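Local coordinates for protein 2-oxo-1,2-dihydroquinoline 8-monooxygenase, oxygenase component (Pseudomonas putida, PDB 1Z03) that probably hydroxylates 2-oxo-1,2-dihydroquinoline at its 8 position, as the Rieske-type oxygenase component of a monooxygenase that carries a [2Fe-2S] cluster and a mononuclear iron, at residues Q264-D269 / H291-V296. Sequence-based numbering, arbitrary orientation.
Sequences QWLFTD and HYRTSV. With OCH (quinolin-2(1H)-one), chain I.
Phe267 turns an edge of its ring to one face of Tyr292, the planes 75° apart and CE1 4.0 Å from Tyr292 CE2. One face of Phe267 also receives His291 CA, 4.0 Å from the ring centroid in a CH-pi contact, so a flat apolar ring suits the place. CG of Tyr292 stands between its backbone N and carbonyl carbon (chi1 63°), which sets the ring between Phe267 and the bound quinolinone; the ligand lies toward the face opposite Phe267, C9 over its rim, and C10 comes in obliquely to 3.6 Å from Tyr292 CE1. Leu266, branched and apolar, places CD1 3.7 Å from that same CE1.

Farther along, the end of strand 261-264 pairs antiparallel with strand 293-297 through Gln264 N and Thr294 O (3.3 Å). Thr294 uses both branches: OG1 lies 3.0 Å from Gln264 OE1, while CG2 faces the quinolinone, 3.8 Å from its N2. The amide of Gln264 is also held by Ser393 through NE2. On another side of the strand, Arg293, bent at chi3 (63°), runs beside Trp265, and a water links NH2 to Leu266 O.

The chemistry is thus divided: the arginine's charge is probably balanced largely by a salt bridge from NE to Glu305, with NH1 and NH2 also donating to Phe180 O and Pro181 O, whereas Tyr292 and the Thr294 methyl form an apolar part of the pocket wall near the iron bound by His221, His225 and Asp365, and Gly216 O hydrogen-bonds the ligand elsewhere.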
ATOM      1  N   GLN A 264      23.233  -0.249  33.257  1.00 18.74           N
ATOM      2  CA  GLN A 264      22.446  -1.088  34.146  1.00 18.97           C
ATOM      3  C   GLN A 264      23.400  -1.960  34.963  1.00 19.32           C
ATOM      4  O   GLN A 264      24.274  -2.628  34.403  1.00 18.37           O
ATOM      5  CB  GLN A 264      21.471  -1.935  33.325  1.00 18.96           C
ATOM      6  CG  GLN A 264      20.648  -1.096  32.356  1.00 18.68           C
ATOM      7  CD  GLN A 264      19.377  -1.778  31.902  1.00 18.27           C
ATOM      8  OE1 GLN A 264      19.411  -2.788  31.198  1.00 19.05           O
ATOM      9  NE2 GLN A 264      18.240  -1.225  32.303  1.00 17.02           N
ATOM     10  N   TRP A 265      23.241  -1.933  36.285  1.00 19.90           N
ATOM     11  CA  TRP A 265      24.114  -2.695  37.177  1.00 20.36           C
ATOM     12  C   TRP A 265      23.759  -4.174  37.244  1.00 21.14           C
ATOM     13  O   TRP A 265      23.434  -4.696  38.311  1.00 20.48           O
ATOM     14  CB  TRP A 265      24.092  -2.101  38.595  1.00 20.56           C
ATOM     15  CG  TRP A 265      24.602  -0.693  38.681  1.00 20.71           C
ATOM     16  CD1 TRP A 265      23.877   0.418  38.999  1.00 21.11           C
ATOM     17  CD2 TRP A 265      25.946  -0.240  38.444  1.00 21.42           C
ATOM     18  NE1 TRP A 265      24.682   1.537  38.976  1.00 23.03           N
ATOM     19  CE2 TRP A 265      25.955   1.162  38.638  1.00 22.66           C
ATOM     20  CE3 TRP A 265      27.142  -0.881  38.088  1.00 22.80           C
ATOM     21  CZ2 TRP A 265      27.111   1.935  38.488  1.00 23.38           C
ATOM     22  CZ3 TRP A 265      28.298  -0.113  37.939  1.00 24.32           C
ATOM     23  CH2 TRP A 265      28.270   1.282  38.140  1.00 24.44           C
ATOM     24  N   LEU A 266      23.826  -4.849  36.103  1.00 20.53           N
ATOM     25  CA  LEU A 266      23.520  -6.269  36.058  1.00 20.86           C
ATOM     26  C   LEU A 266      24.587  -7.044  36.832  1.00 21.15           C
ATOM     27  O   LEU A 266      25.751  -6.630  36.904  1.00 20.46           O
ATOM     28  CB  LEU A 266      23.462  -6.759  34.603  1.00 19.43           C
ATOM     29  CG  LEU A 266      22.519  -5.992  33.673  1.00 19.21           C
ATOM     30  CD1 LEU A 266      22.282  -6.801  32.401  1.00 18.88           C
ATOM     31  CD2 LEU A 266      21.204  -5.727  34.386  1.00 17.99           C
ATOM     32  N   PHE A 267      24.178  -8.163  37.414  1.00 22.42           N
ATOM     33  CA  PHE A 267      25.076  -9.011  38.182  1.00 24.60           C
ATOM     34  C   PHE A 267      25.652  -8.350  39.433  1.00 25.54           C
ATOM     35  O   PHE A 267      26.848  -8.441  39.715  1.00 24.46           O
ATOM     36  CB  PHE A 267      26.188  -9.565  37.279  1.00 24.55           C
ATOM     37  CG  PHE A 267      25.675 -10.512  36.228  1.00 27.10           C
ATOM     38  CD1 PHE A 267      25.100 -10.028  35.056  1.00 27.59           C
ATOM     39  CD2 PHE A 267      25.673 -11.885  36.456  1.00 27.81           C
ATOM     40  CE1 PHE A 267      24.520 -10.894  34.128  1.00 28.72           C
ATOM     41  CE2 PHE A 267      25.100 -12.761  35.542  1.00 28.64           C
ATOM     42  CZ  PHE A 267      24.519 -12.266  34.373  1.00 29.40           C
ATOM     43  N   THR A 268      24.765  -7.664  40.151  1.00 26.36           N
ATOM     44  CA  THR A 268      25.039  -7.012  41.436  1.00 27.16           C
ATOM     45  C   THR A 268      23.677  -7.202  42.108  1.00 28.26           C
ATOM     46  O   THR A 268      22.741  -7.676  41.456  1.00 27.77           O
ATOM     47  CB  THR A 268      25.339  -5.498  41.323  1.00 26.35           C
ATOM     48  OG1 THR A 268      24.149  -4.795  40.956  1.00 26.06           O
ATOM     49  CG2 THR A 268      26.426  -5.236  40.301  1.00 27.33           C
ATOM     50  N   ASP A 269      23.528  -6.853  43.381  1.00 28.96           N
ATOM     51  CA  ASP A 269      22.224  -7.059  44.006  1.00 31.33           C
ATOM     52  C   ASP A 269      21.144  -6.109  43.519  1.00 30.20           C
ATOM     53  O   ASP A 269      19.976  -6.281  43.858  1.00 29.57           O
ATOM     54  CB  ASP A 269      22.292  -6.994  45.540  1.00 35.72           C
ATOM     55  CG  ASP A 269      23.611  -6.477  46.054  1.00 40.59           C
ATOM     56  OD1 ASP A 269      24.664  -6.946  45.571  1.00 44.59           O
ATOM     57  OD2 ASP A 269      23.591  -5.616  46.963  1.00 44.25           O
ATOM     58  N   HIS A 291      27.792 -14.237  32.239  1.00 30.86           N
ATOM     59  CA  HIS A 291      27.831 -12.872  32.764  1.00 28.92           C
ATOM     60  C   HIS A 291      27.902 -11.848  31.644  1.00 26.57           C
ATOM     61  O   HIS A 291      28.711 -11.971  30.728  1.00 26.50           O
ATOM     62  CB  HIS A 291      29.046 -12.690  33.673  1.00 31.01           C
ATOM     63  CG  HIS A 291      29.160 -13.737  34.733  1.00 33.17           C
ATOM     64  ND1 HIS A 291      28.289 -13.815  35.798  1.00 34.35           N
ATOM     65  CD2 HIS A 291      30.012 -14.780  34.865  1.00 34.33           C
ATOM     66  CE1 HIS A 291      28.598 -14.862  36.540  1.00 34.38           C
ATOM     67  NE2 HIS A 291      29.639 -15.466  35.996  1.00 35.83           N
ATOM     68  N   TYR A 292      27.066 -10.821  31.738  1.00 23.53           N
ATOM     69  CA  TYR A 292      27.029  -9.772  30.727  1.00 21.86           C
ATOM     70  C   TYR A 292      26.374  -8.535  31.332  1.00 20.20           C
ATOM     71  O   TYR A 292      25.787  -8.596  32.413  1.00 21.47           O
ATOM     72  CB  TYR A 292      26.223 -10.254  29.521  1.00 19.50           C
ATOM     73  CG  TYR A 292      24.778 -10.534  29.865  1.00 18.20           C
ATOM     74  CD1 TYR A 292      23.828  -9.508  29.867  1.00 18.50           C
ATOM     75  CD2 TYR A 292      24.367 -11.810  30.251  1.00 19.10           C
ATOM     76  CE1 TYR A 292      22.514  -9.745  30.243  1.00 17.51           C
ATOM     77  CE2 TYR A 292      23.048 -12.055  30.631  1.00 19.44           C
ATOM     78  CZ  TYR A 292      22.131 -11.015  30.623  1.00 19.31           C
ATOM     79  OH  TYR A 292      20.836 -11.250  31.010  1.00 18.74           O
ATOM     80  N   ARG A 293      26.465  -7.415  30.625  1.00 19.91           N
ATOM     81  CA  ARG A 293      25.879  -6.173  31.103  1.00 19.30           C
ATOM     82  C   ARG A 293      25.452  -5.278  29.947  1.00 16.96           C
ATOM     83  O   ARG A 293      26.197  -5.080  28.989  1.00 19.04           O
ATOM     84  CB  ARG A 293      26.873  -5.426  31.988  1.00 17.09           C
ATOM     85  CG  ARG A 293      26.312  -4.152  32.582  1.00 17.11           C
ATOM     86  CD  ARG A 293      27.215  -3.623  33.671  1.00 16.68           C
ATOM     87  NE  ARG A 293      28.536  -3.248  33.181  1.00 17.72           N
ATOM     88  CZ  ARG A 293      29.533  -2.850  33.972  1.00 18.96           C
ATOM     89  NH1 ARG A 293      30.704  -2.516  33.452  1.00 18.21           N
ATOM     90  NH2 ARG A 293      29.358  -2.804  35.287  1.00 18.47           N
ATOM     91  N   THR A 294      24.250  -4.727  30.047  1.00 16.42           N
ATOM     92  CA  THR A 294      23.735  -3.860  28.999  1.00 16.60           C
ATOM     93  C   THR A 294      23.669  -2.384  29.386  1.00 15.93           C
ATOM     94  O   THR A 294      23.413  -2.027  30.541  1.00 16.80           O
ATOM     95  CB  THR A 294      22.328  -4.309  28.545  1.00 15.74           C
ATOM     96  OG1 THR A 294      21.464  -4.390  29.682  1.00 15.05           O
ATOM     97  CG2 THR A 294      22.388  -5.670  27.877  1.00 15.71           C
ATOM     98  N   SER A 295      23.900  -1.535  28.392  1.00 15.68           N
ATOM     99  CA  SER A 295      23.863  -0.090  28.557  1.00 16.03           C
ATOM    100  C   SER A 295      23.390   0.480  27.224  1.00 17.40           C
ATOM    101  O   SER A 295      23.516  -0.179  26.190  1.00 17.16           O
ATOM    102  CB  SER A 295      25.261   0.448  28.876  1.00 16.23           C
ATOM    103  OG  SER A 295      26.169   0.202  27.811  1.00 15.54           O
ATOM    104  N   VAL A 296      22.830   1.687  27.246  1.00 16.31           N
ATOM    105  CA  VAL A 296      22.374   2.321  26.019  1.00 15.35           C
ATOM    106  C   VAL A 296      22.664   3.821  26.069  1.00 15.64           C
ATOM    107  O   VAL A 296      22.527   4.455  27.118  1.00 14.90           O
ATOM    108  CB  VAL A 296      20.861   2.067  25.789  1.00 14.76           C
ATOM    109  CG1 VAL A 296      20.048   2.615  26.949  1.00 14.76           C
ATOM    110  CG2 VAL A 296      20.419   2.696  24.468  1.00 14.07           C
TER
HETATM  111  O1  OCH I4600      19.272  -8.061  27.977  1.00 37.89           O
HETATM  112  N2  OCH I4600      20.201  -7.944  25.848  1.00 38.56           N
HETATM  113  C3  OCH I4600      20.965  -8.492  24.786  1.00 38.32           C
HETATM  114  C4  OCH I4600      21.163  -7.762  23.556  1.00 37.94           C
HETATM  115  C5  OCH I4600      21.919  -8.360  22.548  1.00 37.75           C
HETATM  116  C6  OCH I4600      22.480  -9.663  22.727  1.00 38.07           C
HETATM  117  C7  OCH I4600      22.293 -10.369  23.913  1.00 38.34           C
HETATM  118  C8  OCH I4600      21.542  -9.822  24.961  1.00 38.13           C
HETATM  119  C9  OCH I4600      21.321 -10.556  26.243  1.00 37.60           C
HETATM  120  C10 OCH I4600      20.595 -10.021  27.237  1.00 37.62           C
HETATM  121  C1  OCH I4600      19.952  -8.616  27.114  1.00 38.42           C
HETATM  122  O   HOH W   1      27.380  -4.182  36.989  1.00 18.46           O